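Local coordinates for methylenetetrahydrofolate--tRNA-(uracil-5-)-methyltransferase TrmFO (Thermus thermophilus, PDB 3G5S), which catalyses the folate- and FAD-dependent methylation of uridine 54 in tRNA to 5-methyluridine, most probably with NADH or NADPH as the reductant, at residues 261-273 with 386-400. Residues are numbered along the deposited sequence; the frame is centred on the assembly and turned at random.
Sequences QLRQEDKAGRMWS and NPEGFQPMYANWGLV. With GSH (glutathione), chain C; EDO (1,2-ethanediol), chain G; EDO (1,2-ethanediol), chain F.
Arg263, on a strand of a beta hairpin, grips Glu388 of an irregular loop by its carbonyl. The guanidinium of Arg263 meets it end-on, NH1 and NH2 both donating to Glu388 O, the shorter bond 2.7 Å from NH2 and nearly in line with the C=O. Arg263 also holds Glu265 side-on, NE to OE2 at 2.6 Å in a salt bridge and NH2 to OE1, and Ser273 OG donates to the anti lone pair of Glu265 OE2. Thus fixed in rotation, the guanidinium presents a face to the Asn386 amide, stacked with planes 8° apart and ND2 over the centre. With CG anti to the backbone N (chi1 -166°), this amide also reaches Gln264 O, while its OD1 closes an Asx turn onto Glu388 N. Backbone Asn386 N donates to Glu265 O (2.8 Å), and a water joins Glu265 OE1 to Asn386 O. Arg270 repeats the theme of an arginine holding a loop carbonyl: it bends at chi3 (-68°), and Arg270 NE gives Gly398 O a straight bond of 3.0 Å from above the carbonyl plane; Val400 O lies over one guanidinium face, Ala268 CB over the other. A second water links Asp266 OD2 to Gly398 O. Between these polar ends, selenomethionine Met271 meets selenomethionine Met393 methyl to methyl (CE to CE, 3.8 Å), its SE lying against Leu399 CD2.

The contact ties antiparallel strands 258-264 and 271-274 to the loop joining helices 374-384 and 409-429, whose residues Gly389 to Gln391 help line the glutathione pocket. Tyr381 of helix 374-384 touches Glu265, Met393 and Leu399, and Val400 packs on helix 409-429.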
ATOM      1  N   GLN A 261     -19.817  11.360   0.748  1.00 11.73           N
ATOM      2  CA  GLN A 261     -20.057  10.076   1.377  1.00 11.98           C
ATOM      3  C   GLN A 261     -18.749   9.437   1.796  1.00 11.22           C
ATOM      4  O   GLN A 261     -17.735   9.595   1.114  1.00 12.46           O
ATOM      5  CB  GLN A 261     -20.750   9.128   0.409  1.00 13.16           C
ATOM      6  CG  GLN A 261     -22.125   9.548  -0.000  1.00 15.20           C
ATOM      7  CD  GLN A 261     -22.854   8.417  -0.658  1.00 15.74           C
ATOM      8  OE1 GLN A 261     -22.418   7.900  -1.689  1.00 16.74           O
ATOM      9  NE2 GLN A 261     -23.960   7.999  -0.057  1.00 16.72           N
ATOM     10  N   LEU A 262     -18.783   8.698   2.899  1.00 11.28           N
ATOM     11  CA  LEU A 262     -17.637   7.911   3.328  1.00 11.65           C
ATOM     12  C   LEU A 262     -18.044   6.461   3.476  1.00 10.98           C
ATOM     13  O   LEU A 262     -19.169   6.160   3.879  1.00 12.28           O
ATOM     14  CB  LEU A 262     -17.061   8.423   4.646  1.00 13.17           C
ATOM     15  CG  LEU A 262     -16.388   9.796   4.546  1.00 16.56           C
ATOM     16  CD1 LEU A 262     -17.392  10.881   4.816  1.00 18.58           C
ATOM     17  CD2 LEU A 262     -15.224   9.888   5.514  1.00 17.23           C
ATOM     18  N   ARG A 263     -17.130   5.563   3.134  1.00 11.49           N
ATOM     19  CA  ARG A 263     -17.407   4.139   3.265  1.00 13.02           C
ATOM     20  C   ARG A 263     -16.317   3.446   4.061  1.00 11.51           C
ATOM     21  O   ARG A 263     -15.153   3.845   4.037  1.00 11.85           O
ATOM     22  CB  ARG A 263     -17.570   3.472   1.902  1.00 16.18           C
ATOM     23  CG  ARG A 263     -16.286   3.186   1.183  1.00 18.43           C
ATOM     24  CD  ARG A 263     -16.516   2.266  -0.010  1.00 18.64           C
ATOM     25  NE  ARG A 263     -15.280   1.570  -0.311  1.00 18.69           N
ATOM     26  CZ  ARG A 263     -15.121   0.645  -1.251  1.00 18.09           C
ATOM     27  NH1 ARG A 263     -16.129   0.279  -2.038  1.00 18.56           N
ATOM     28  NH2 ARG A 263     -13.929   0.090  -1.394  1.00 17.99           N
ATOM     29  N   GLN A 264     -16.703   2.392   4.764  1.00 11.93           N
ATOM     30  CA  GLN A 264     -15.773   1.630   5.575  1.00 11.74           C
ATOM     31  C   GLN A 264     -14.847   0.780   4.697  1.00 11.17           C
ATOM     32  O   GLN A 264     -15.314   0.051   3.817  1.00 12.37           O
ATOM     33  CB  GLN A 264     -16.556   0.750   6.545  1.00 12.64           C
ATOM     34  CG  GLN A 264     -15.683  -0.052   7.474  1.00 13.56           C
ATOM     35  CD  GLN A 264     -16.470  -0.848   8.491  1.00 15.17           C
ATOM     36  OE1 GLN A 264     -15.984  -1.854   9.013  1.00 17.17           O
ATOM     37  NE2 GLN A 264     -17.693  -0.415   8.776  1.00 16.61           N
ATOM     38  N   GLU A 265     -13.541   0.864   4.946  1.00 10.87           N
ATOM     39  CA  GLU A 265     -12.571   0.100   4.162  1.00 11.54           C
ATOM     40  C   GLU A 265     -12.011  -1.105   4.912  1.00 12.23           C
ATOM     41  O   GLU A 265     -11.805  -2.162   4.321  1.00 14.74           O
ATOM     42  CB  GLU A 265     -11.410   0.985   3.715  1.00 12.68           C
ATOM     43  CG  GLU A 265     -11.801   2.092   2.761  1.00 13.63           C
ATOM     44  CD  GLU A 265     -12.435   1.598   1.463  1.00 15.20           C
ATOM     45  OE1 GLU A 265     -12.321   0.401   1.124  1.00 15.43           O
ATOM     46  OE2 GLU A 265     -13.049   2.432   0.772  1.00 18.18           O
ATOM     47  N   ASP A 266     -11.739  -0.939   6.200  1.00 12.37           N
ATOM     48  CA  ASP A 266     -11.144  -2.004   6.993  1.00 12.41           C
ATOM     49  C   ASP A 266     -12.195  -2.783   7.772  1.00 13.87           C
ATOM     50  O   ASP A 266     -13.281  -2.286   8.053  1.00 14.22           O
ATOM     51  CB  ASP A 266     -10.072  -1.455   7.948  1.00 12.37           C
ATOM     52  CG  ASP A 266     -10.632  -0.485   8.968  1.00 12.07           C
ATOM     53  OD1 ASP A 266     -11.607   0.224   8.641  1.00 12.18           O
ATOM     54  OD2 ASP A 266     -10.081  -0.416  10.092  1.00 12.58           O
ATOM     55  N   LYS A 267     -11.852  -4.012   8.128  1.00 14.94           N
ATOM     56  CA  LYS A 267     -12.730  -4.849   8.927  1.00 15.72           C
ATOM     57  C   LYS A 267     -13.052  -4.182  10.266  1.00 15.61           C
ATOM     58  O   LYS A 267     -14.189  -4.217  10.727  1.00 17.31           O
ATOM     59  CB  LYS A 267     -12.065  -6.206   9.153  1.00 19.52           C
ATOM     60  CG  LYS A 267     -12.986  -7.293   9.653  1.00 20.50           C
ATOM     61  CD  LYS A 267     -12.249  -8.621   9.709  1.00 22.84           C
ATOM     62  CE  LYS A 267     -13.214  -9.784   9.829  1.00 25.46           C
ATOM     63  NZ  LYS A 267     -14.116  -9.623  10.988  1.00 27.21           N
ATOM     64  N   ALA A 268     -12.046  -3.561  10.877  1.00 15.17           N
ATOM     65  CA  ALA A 268     -12.199  -2.937  12.194  1.00 15.73           C
ATOM     66  C   ALA A 268     -13.014  -1.645  12.175  1.00 15.56           C
ATOM     67  O   ALA A 268     -13.485  -1.190  13.215  1.00 17.79           O
ATOM     68  CB  ALA A 268     -10.834  -2.689  12.831  1.00 16.89           C
ATOM     69  N   GLY A 269     -13.167  -1.045  11.003  1.00 13.74           N
ATOM     70  CA  GLY A 269     -13.931   0.184  10.894  1.00 13.41           C
ATOM     71  C   GLY A 269     -13.205   1.438  11.344  1.00 12.28           C
ATOM     72  O   GLY A 269     -13.848   2.458  11.584  1.00 12.96           O
ATOM     73  N   ARG A 270     -11.879   1.376  11.453  1.00 11.71           N
ATOM     74  CA  ARG A 270     -11.083   2.570  11.751  1.00 12.22           C
ATOM     75  C   ARG A 270     -10.841   3.458  10.531  1.00 11.72           C
ATOM     76  O   ARG A 270     -10.471   4.617  10.681  1.00 12.78           O
ATOM     77  CB  ARG A 270      -9.723   2.180  12.328  1.00 12.58           C
ATOM     78  CG  ARG A 270      -9.786   1.577  13.710  1.00 13.81           C
ATOM     79  CD  ARG A 270      -8.399   1.293  14.252  1.00 15.24           C
ATOM     80  NE  ARG A 270      -7.722   0.223  13.522  1.00 15.02           N
ATOM     81  CZ  ARG A 270      -7.738  -1.058  13.881  1.00 15.96           C
ATOM     82  NH1 ARG A 270      -8.422  -1.448  14.952  1.00 15.59           N
ATOM     83  NH2 ARG A 270      -7.088  -1.954  13.153  1.00 17.42           N
HETATM   84  N   MSE A 271     -11.020   2.908   9.333  1.00 10.97           N
HETATM   85  CA  MSE A 271     -10.575   3.577   8.111  1.00 10.47           C
HETATM   86  C   MSE A 271     -11.723   3.749   7.129  1.00 10.74           C
HETATM   87  O   MSE A 271     -12.288   2.758   6.655  1.00 11.21           O
HETATM   88  CB  MSE A 271      -9.446   2.769   7.462  1.00 11.16           C
HETATM   89  CG  MSE A 271      -8.247   2.631   8.368  1.00 12.23           C
HETATM   90 SE   MSE A 271      -6.947   1.352   7.749  1.00 13.95          SE
HETATM   91  CE  MSE A 271      -6.388   2.302   6.226  1.00 14.66           C
ATOM     92  N   TRP A 272     -12.067   5.001   6.833  1.00 10.85           N
ATOM     93  CA  TRP A 272     -13.191   5.319   5.961  1.00 10.59           C
ATOM     94  C   TRP A 272     -12.735   6.195   4.806  1.00 10.13           C
ATOM     95  O   TRP A 272     -12.085   7.225   5.010  1.00 11.08           O
ATOM     96  CB  TRP A 272     -14.303   6.016   6.761  1.00 11.56           C
ATOM     97  CG  TRP A 272     -14.994   5.078   7.715  1.00 12.24           C
ATOM     98  CD1 TRP A 272     -14.426   4.399   8.758  1.00 13.57           C
ATOM     99  CD2 TRP A 272     -16.373   4.690   7.690  1.00 12.24           C
ATOM    100  NE1 TRP A 272     -15.369   3.616   9.382  1.00 14.45           N
ATOM    101  CE2 TRP A 272     -16.572   3.780   8.749  1.00 12.87           C
ATOM    102  CE3 TRP A 272     -17.456   5.024   6.875  1.00 12.59           C
ATOM    103  CZ2 TRP A 272     -17.811   3.204   9.012  1.00 14.91           C
ATOM    104  CZ3 TRP A 272     -18.684   4.457   7.138  1.00 14.06           C
ATOM    105  CH2 TRP A 272     -18.854   3.557   8.199  1.00 15.39           C
ATOM    106  N   SER A 273     -13.066   5.784   3.585  1.00 10.53           N
ATOM    107  CA  SER A 273     -12.660   6.547   2.410  1.00 10.90           C
ATOM    108  C   SER A 273     -13.757   7.495   1.956  1.00 10.58           C
ATOM    109  O   SER A 273     -14.939   7.243   2.166  1.00 11.30           O
ATOM    110  CB  SER A 273     -12.270   5.627   1.251  1.00 12.34           C
ATOM    111  OG  SER A 273     -13.405   4.974   0.723  1.00 13.60           O
ATOM    112  N   ASN A 386     -12.195  -4.072   2.244  1.00 18.14           N
ATOM    113  CA  ASN A 386     -13.309  -4.035   1.307  1.00 19.03           C
ATOM    114  C   ASN A 386     -12.825  -4.394  -0.103  1.00 18.43           C
ATOM    115  O   ASN A 386     -11.972  -3.704  -0.652  1.00 18.65           O
ATOM    116  CB  ASN A 386     -13.900  -2.622   1.332  1.00 19.23           C
ATOM    117  CG  ASN A 386     -15.254  -2.530   0.661  1.00 19.36           C
ATOM    118  OD1 ASN A 386     -15.562  -3.283  -0.263  1.00 19.08           O
ATOM    119  ND2 ASN A 386     -16.067  -1.582   1.116  1.00 19.39           N
ATOM    120  N   PRO A 387     -13.364  -5.476  -0.700  1.00 14.29           N
ATOM    121  CA  PRO A 387     -12.841  -5.914  -2.002  1.00 14.16           C
ATOM    122  C   PRO A 387     -13.368  -5.103  -3.185  1.00 14.11           C
ATOM    123  O   PRO A 387     -12.765  -5.103  -4.268  1.00 15.01           O
ATOM    124  CB  PRO A 387     -13.335  -7.357  -2.104  1.00 15.62           C
ATOM    125  CG  PRO A 387     -14.593  -7.382  -1.285  1.00 15.95           C
ATOM    126  CD  PRO A 387     -14.376  -6.401  -0.157  1.00 14.81           C
ATOM    127  N   GLU A 388     -14.498  -4.437  -2.992  1.00 14.25           N
ATOM    128  CA  GLU A 388     -15.133  -3.718  -4.086  1.00 15.08           C
ATOM    129  C   GLU A 388     -14.364  -2.439  -4.368  1.00 14.19           C
ATOM    130  O   GLU A 388     -14.328  -1.537  -3.539  1.00 16.58           O
ATOM    131  CB  GLU A 388     -16.587  -3.408  -3.732  1.00 17.13           C
ATOM    132  CG  GLU A 388     -17.407  -4.651  -3.436  1.00 21.86           C
ATOM    133  CD  GLU A 388     -17.417  -5.633  -4.591  1.00 26.12           C
ATOM    134  OE1 GLU A 388     -17.354  -6.854  -4.334  1.00 27.69           O
ATOM    135  OE2 GLU A 388     -17.484  -5.181  -5.756  1.00 28.37           O
ATOM    136  N   GLY A 389     -13.739  -2.362  -5.535  1.00 13.48           N
ATOM    137  CA  GLY A 389     -12.904  -1.217  -5.857  1.00 13.95           C
ATOM    138  C   GLY A 389     -11.644  -1.123  -5.005  1.00 13.33           C
ATOM    139  O   GLY A 389     -11.137  -0.034  -4.757  1.00 13.62           O
ATOM    140  N   PHE A 390     -11.133  -2.269  -4.555  1.00 12.56           N
ATOM    141  CA  PHE A 390      -9.937  -2.304  -3.723  1.00 12.01           C
ATOM    142  C   PHE A 390      -8.804  -1.497  -4.336  1.00 10.85           C
ATOM    143  O   PHE A 390      -8.508  -1.635  -5.532  1.00 11.65           O
ATOM    144  CB  PHE A 390      -9.474  -3.750  -3.503  1.00 12.44           C
ATOM    145  CG  PHE A 390      -8.144  -3.850  -2.817  1.00 11.35           C
ATOM    146  CD1 PHE A 390      -8.038  -3.637  -1.451  1.00 11.74           C
ATOM    147  CD2 PHE A 390      -6.998  -4.143  -3.538  1.00 10.63           C
ATOM    148  CE1 PHE A 390      -6.818  -3.714  -0.823  1.00 12.40           C
ATOM    149  CE2 PHE A 390      -5.775  -4.220  -2.913  1.00 10.74           C
ATOM    150  CZ  PHE A 390      -5.686  -4.000  -1.551  1.00 11.76           C
ATOM    151  N   GLN A 391      -8.193  -0.639  -3.506  0.56 10.87           N
ATOM    152  CA  GLN A 391      -7.063   0.225  -3.863  0.56 10.74           C
ATOM    153  C   GLN A 391      -5.838  -0.144  -3.018  0.56 10.23           C
ATOM    154  O   GLN A 391      -5.979  -0.741  -1.952  0.56  9.92           O
ATOM    155  CB  GLN A 391      -7.408   1.702  -3.600  0.56 12.27           C
ATOM    156  CG  GLN A 391      -8.541   2.265  -4.444  0.56 12.79           C
ATOM    157  CD  GLN A 391      -8.207   2.288  -5.921  0.56 13.59           C
ATOM    158  OE1 GLN A 391      -7.169   2.803  -6.333  0.56 15.39           O
ATOM    159  NE2 GLN A 391      -9.088   1.723  -6.724  0.56 14.88           N
ATOM    160  N   PRO A 392      -4.632   0.229  -3.477  1.00 10.02           N
ATOM    161  CA  PRO A 392      -3.427  -0.129  -2.713  1.00 10.25           C
ATOM    162  C   PRO A 392      -3.291   0.608  -1.388  1.00 10.27           C
ATOM    163  O   PRO A 392      -3.870   1.678  -1.185  1.00 11.71           O
ATOM    164  CB  PRO A 392      -2.280   0.274  -3.645  1.00 11.04           C
ATOM    165  CG  PRO A 392      -2.915   0.337  -5.039  1.00 11.47           C
ATOM    166  CD  PRO A 392      -4.304   0.843  -4.775  1.00 10.81           C
HETATM  167  N   MSE A 393      -2.487   0.034  -0.501  1.00 10.12           N
HETATM  168  CA  MSE A 393      -2.308   0.555   0.848  1.00  9.76           C
HETATM  169  C   MSE A 393      -0.833   0.746   1.186  1.00  9.47           C
HETATM  170  O   MSE A 393       0.004  -0.099   0.861  1.00 10.30           O
HETATM  171  CB  MSE A 393      -2.954  -0.405   1.845  1.00 10.08           C
HETATM  172  CG  MSE A 393      -2.921   0.062   3.294  1.00 11.07           C
HETATM  173 SE   MSE A 393      -3.641   1.861   3.537  1.00 11.69          SE
HETATM  174  CE  MSE A 393      -5.333   1.614   2.630  1.00 13.89           C
ATOM    175  N   TYR A 394      -0.536   1.862   1.850  1.00  9.81           N
ATOM    176  CA  TYR A 394       0.777   2.078   2.443  1.00  9.75           C
ATOM    177  C   TYR A 394       0.687   2.097   3.965  1.00  9.56           C
ATOM    178  O   TYR A 394      -0.410   2.141   4.529  1.00 10.03           O
ATOM    179  CB  TYR A 394       1.471   3.314   1.874  1.00  9.71           C
ATOM    180  CG  TYR A 394       0.802   4.663   2.062  1.00  9.92           C
ATOM    181  CD1 TYR A 394       0.255   5.342   0.983  1.00 11.33           C
ATOM    182  CD2 TYR A 394       0.803   5.299   3.296  1.00 10.81           C
ATOM    183  CE1 TYR A 394      -0.304   6.604   1.134  1.00 12.10           C
ATOM    184  CE2 TYR A 394       0.237   6.564   3.460  1.00 11.49           C
ATOM    185  CZ  TYR A 394      -0.311   7.210   2.374  1.00 11.06           C
ATOM    186  OH  TYR A 394      -0.870   8.467   2.497  1.00 12.42           O
ATOM    187  N   ALA A 395       1.838   2.039   4.632  1.00  9.53           N
ATOM    188  CA  ALA A 395       1.864   1.971   6.091  1.00  9.54           C
ATOM    189  C   ALA A 395       1.281   3.238   6.717  1.00  9.33           C
ATOM    190  O   ALA A 395       1.639   4.345   6.332  1.00  9.87           O
ATOM    191  CB  ALA A 395       3.281   1.774   6.572  1.00 10.71           C
ATOM    192  N   ASN A 396       0.404   3.053   7.693  1.00  9.30           N
ATOM    193  CA  ASN A 396      -0.202   4.165   8.414  1.00  9.31           C
ATOM    194  C   ASN A 396      -0.762   3.647   9.734  1.00  9.62           C
ATOM    195  O   ASN A 396      -0.981   2.442   9.894  1.00  9.89           O
ATOM    196  CB  ASN A 396      -1.293   4.851   7.578  1.00  9.66           C
ATOM    197  CG  ASN A 396      -2.486   3.955   7.336  1.00  9.88           C
ATOM    198  OD1 ASN A 396      -2.545   3.229   6.328  1.00 11.68           O
ATOM    199  ND2 ASN A 396      -3.428   3.966   8.261  1.00  8.60           N
ATOM    200  N   TRP A 397      -1.000   4.556  10.671  1.00  9.64           N
ATOM    201  CA  TRP A 397      -1.433   4.162  12.003  1.00 10.38           C
ATOM    202  C   TRP A 397      -2.850   3.601  12.075  1.00 10.46           C
ATOM    203  O   TRP A 397      -3.206   2.985  13.066  1.00 11.72           O
ATOM    204  CB  TRP A 397      -1.265   5.314  12.990  1.00 10.71           C
ATOM    205  CG  TRP A 397       0.158   5.673  13.261  1.00 10.14           C
ATOM    206  CD1 TRP A 397       0.748   6.885  13.050  1.00 11.11           C
ATOM    207  CD2 TRP A 397       1.168   4.830  13.840  1.00 10.67           C
ATOM    208  NE1 TRP A 397       2.062   6.850  13.453  1.00 11.54           N
ATOM    209  CE2 TRP A 397       2.344   5.601  13.941  1.00 11.10           C
ATOM    210  CE3 TRP A 397       1.194   3.499  14.271  1.00 11.77           C
ATOM    211  CZ2 TRP A 397       3.536   5.081  14.464  1.00 11.78           C
ATOM    212  CZ3 TRP A 397       2.377   2.985  14.790  1.00 11.57           C
ATOM    213  CH2 TRP A 397       3.528   3.774  14.882  1.00 11.94           C
ATOM    214  N   GLY A 398      -3.662   3.801  11.039  1.00 10.21           N
ATOM    215  CA  GLY A 398      -4.986   3.204  11.020  1.00 10.56           C
ATOM    216  C   GLY A 398      -4.994   1.684  10.921  1.00 10.16           C
ATOM    217  O   GLY A 398      -6.012   1.053  11.206  1.00 11.37           O
ATOM    218  N   LEU A 399      -3.860   1.100  10.537  1.00 10.32           N
ATOM    219  CA  LEU A 399      -3.762  -0.339  10.291  1.00  9.87           C
ATOM    220  C   LEU A 399      -3.634  -1.174  11.558  1.00 10.77           C
ATOM    221  O   LEU A 399      -3.846  -2.379  11.519  1.00 11.99           O
ATOM    222  CB  LEU A 399      -2.558  -0.631   9.401  1.00  9.75           C
ATOM    223  CG  LEU A 399      -2.628  -0.052   7.996  1.00 10.42           C
ATOM    224  CD1 LEU A 399      -1.315  -0.264   7.284  1.00 10.64           C
ATOM    225  CD2 LEU A 399      -3.780  -0.637   7.189  1.00 11.59           C
ATOM    226  N   VAL A 400      -3.243  -0.548  12.666  1.00 11.66           N
ATOM    227  CA  VAL A 400      -3.026  -1.265  13.924  1.00 11.75           C
ATOM    228  C   VAL A 400      -4.088  -0.849  14.941  1.00 12.38           C
ATOM    229  O   VAL A 400      -4.763   0.161  14.756  1.00 12.52           O
ATOM    230  CB  VAL A 400      -1.605  -1.021  14.490  1.00 12.92           C
ATOM    231  CG1 VAL A 400      -0.540  -1.482  13.493  1.00 14.41           C
ATOM    232  CG2 VAL A 400      -1.412   0.444  14.870  1.00 13.36           C
TER
HETATM  233  N1  GSH C 445      -8.334   0.897  -9.368  1.00 19.92           N
HETATM  234  CA1 GSH C 445      -9.320  -0.167  -9.384  0.85 23.74           C
HETATM  235  C1  GSH C 445      -9.796  -0.515 -10.786  0.96 25.82           C
HETATM  236  O11 GSH C 445      -9.167   0.090 -11.874  0.79 27.54           O
HETATM  237  O12 GSH C 445     -10.467  -1.480 -10.950  0.75 27.37           O
HETATM  238  CB1 GSH C 445     -10.475   0.044  -8.408  0.92 22.02           C
HETATM  239  CG1 GSH C 445     -11.635   0.921  -8.865  0.85 20.65           C
HETATM  240  CD1 GSH C 445     -11.394   2.421  -9.021  0.78 20.34           C
HETATM  241  OE1 GSH C 445     -10.306   2.900  -9.006  0.78 20.94           O
HETATM  242  N2  GSH C 445     -12.555   3.252  -9.168  0.76 20.07           N
HETATM  243  CA2 GSH C 445     -12.431   4.675  -9.211  0.90 19.80           C
HETATM  244  C2  GSH C 445     -12.896   5.338  -7.918  0.89 19.19           C
HETATM  245  O2  GSH C 445     -14.046   5.572  -7.748  0.89 21.38           O
HETATM  246  CB2 GSH C 445     -13.205   5.157 -10.427  0.88 20.69           C
HETATM  247  SG2 GSH C 445     -13.028   6.899 -10.865  0.80 22.26           S
HETATM  248  N3  GSH C 445     -11.897   6.067  -7.162  0.92 17.58           N
HETATM  249  CA3 GSH C 445     -12.308   6.863  -6.026  0.92 18.08           C
HETATM  250  C3  GSH C 445     -12.662   6.051  -4.788  0.83 18.59           C
HETATM  251  O31 GSH C 445     -13.517   6.385  -4.030  0.90 19.09           O
HETATM  252  O32 GSH C 445     -12.137   4.775  -4.740  0.80 19.48           O
HETATM  253  C1  EDO G 449     -14.650  -4.014   5.101  1.00 19.72           C
HETATM  254  O1  EDO G 449     -13.425  -4.753   5.197  1.00 20.03           O
HETATM  255  C2  EDO G 449     -15.450  -4.433   3.871  1.00 19.74           C
HETATM  256  O2  EDO G 449     -15.327  -5.843   3.686  1.00 20.20           O
HETATM  257  C1  EDO F 448      -8.440  -4.161  -7.859  1.00 16.44           C
HETATM  258  O1  EDO F 448      -9.524  -3.319  -7.460  1.00 18.38           O
HETATM  259  C2  EDO F 448      -8.899  -4.996  -9.046  1.00 15.85           C
HETATM  260  O2  EDO F 448      -9.991  -5.818  -8.624  1.00 14.66           O
HETATM  261  O   HOH W   1     -10.606  -1.573   0.315  1.00 16.58           O
HETATM  262  O   HOH W   2      -7.497  -1.185  10.261  1.00 14.03           O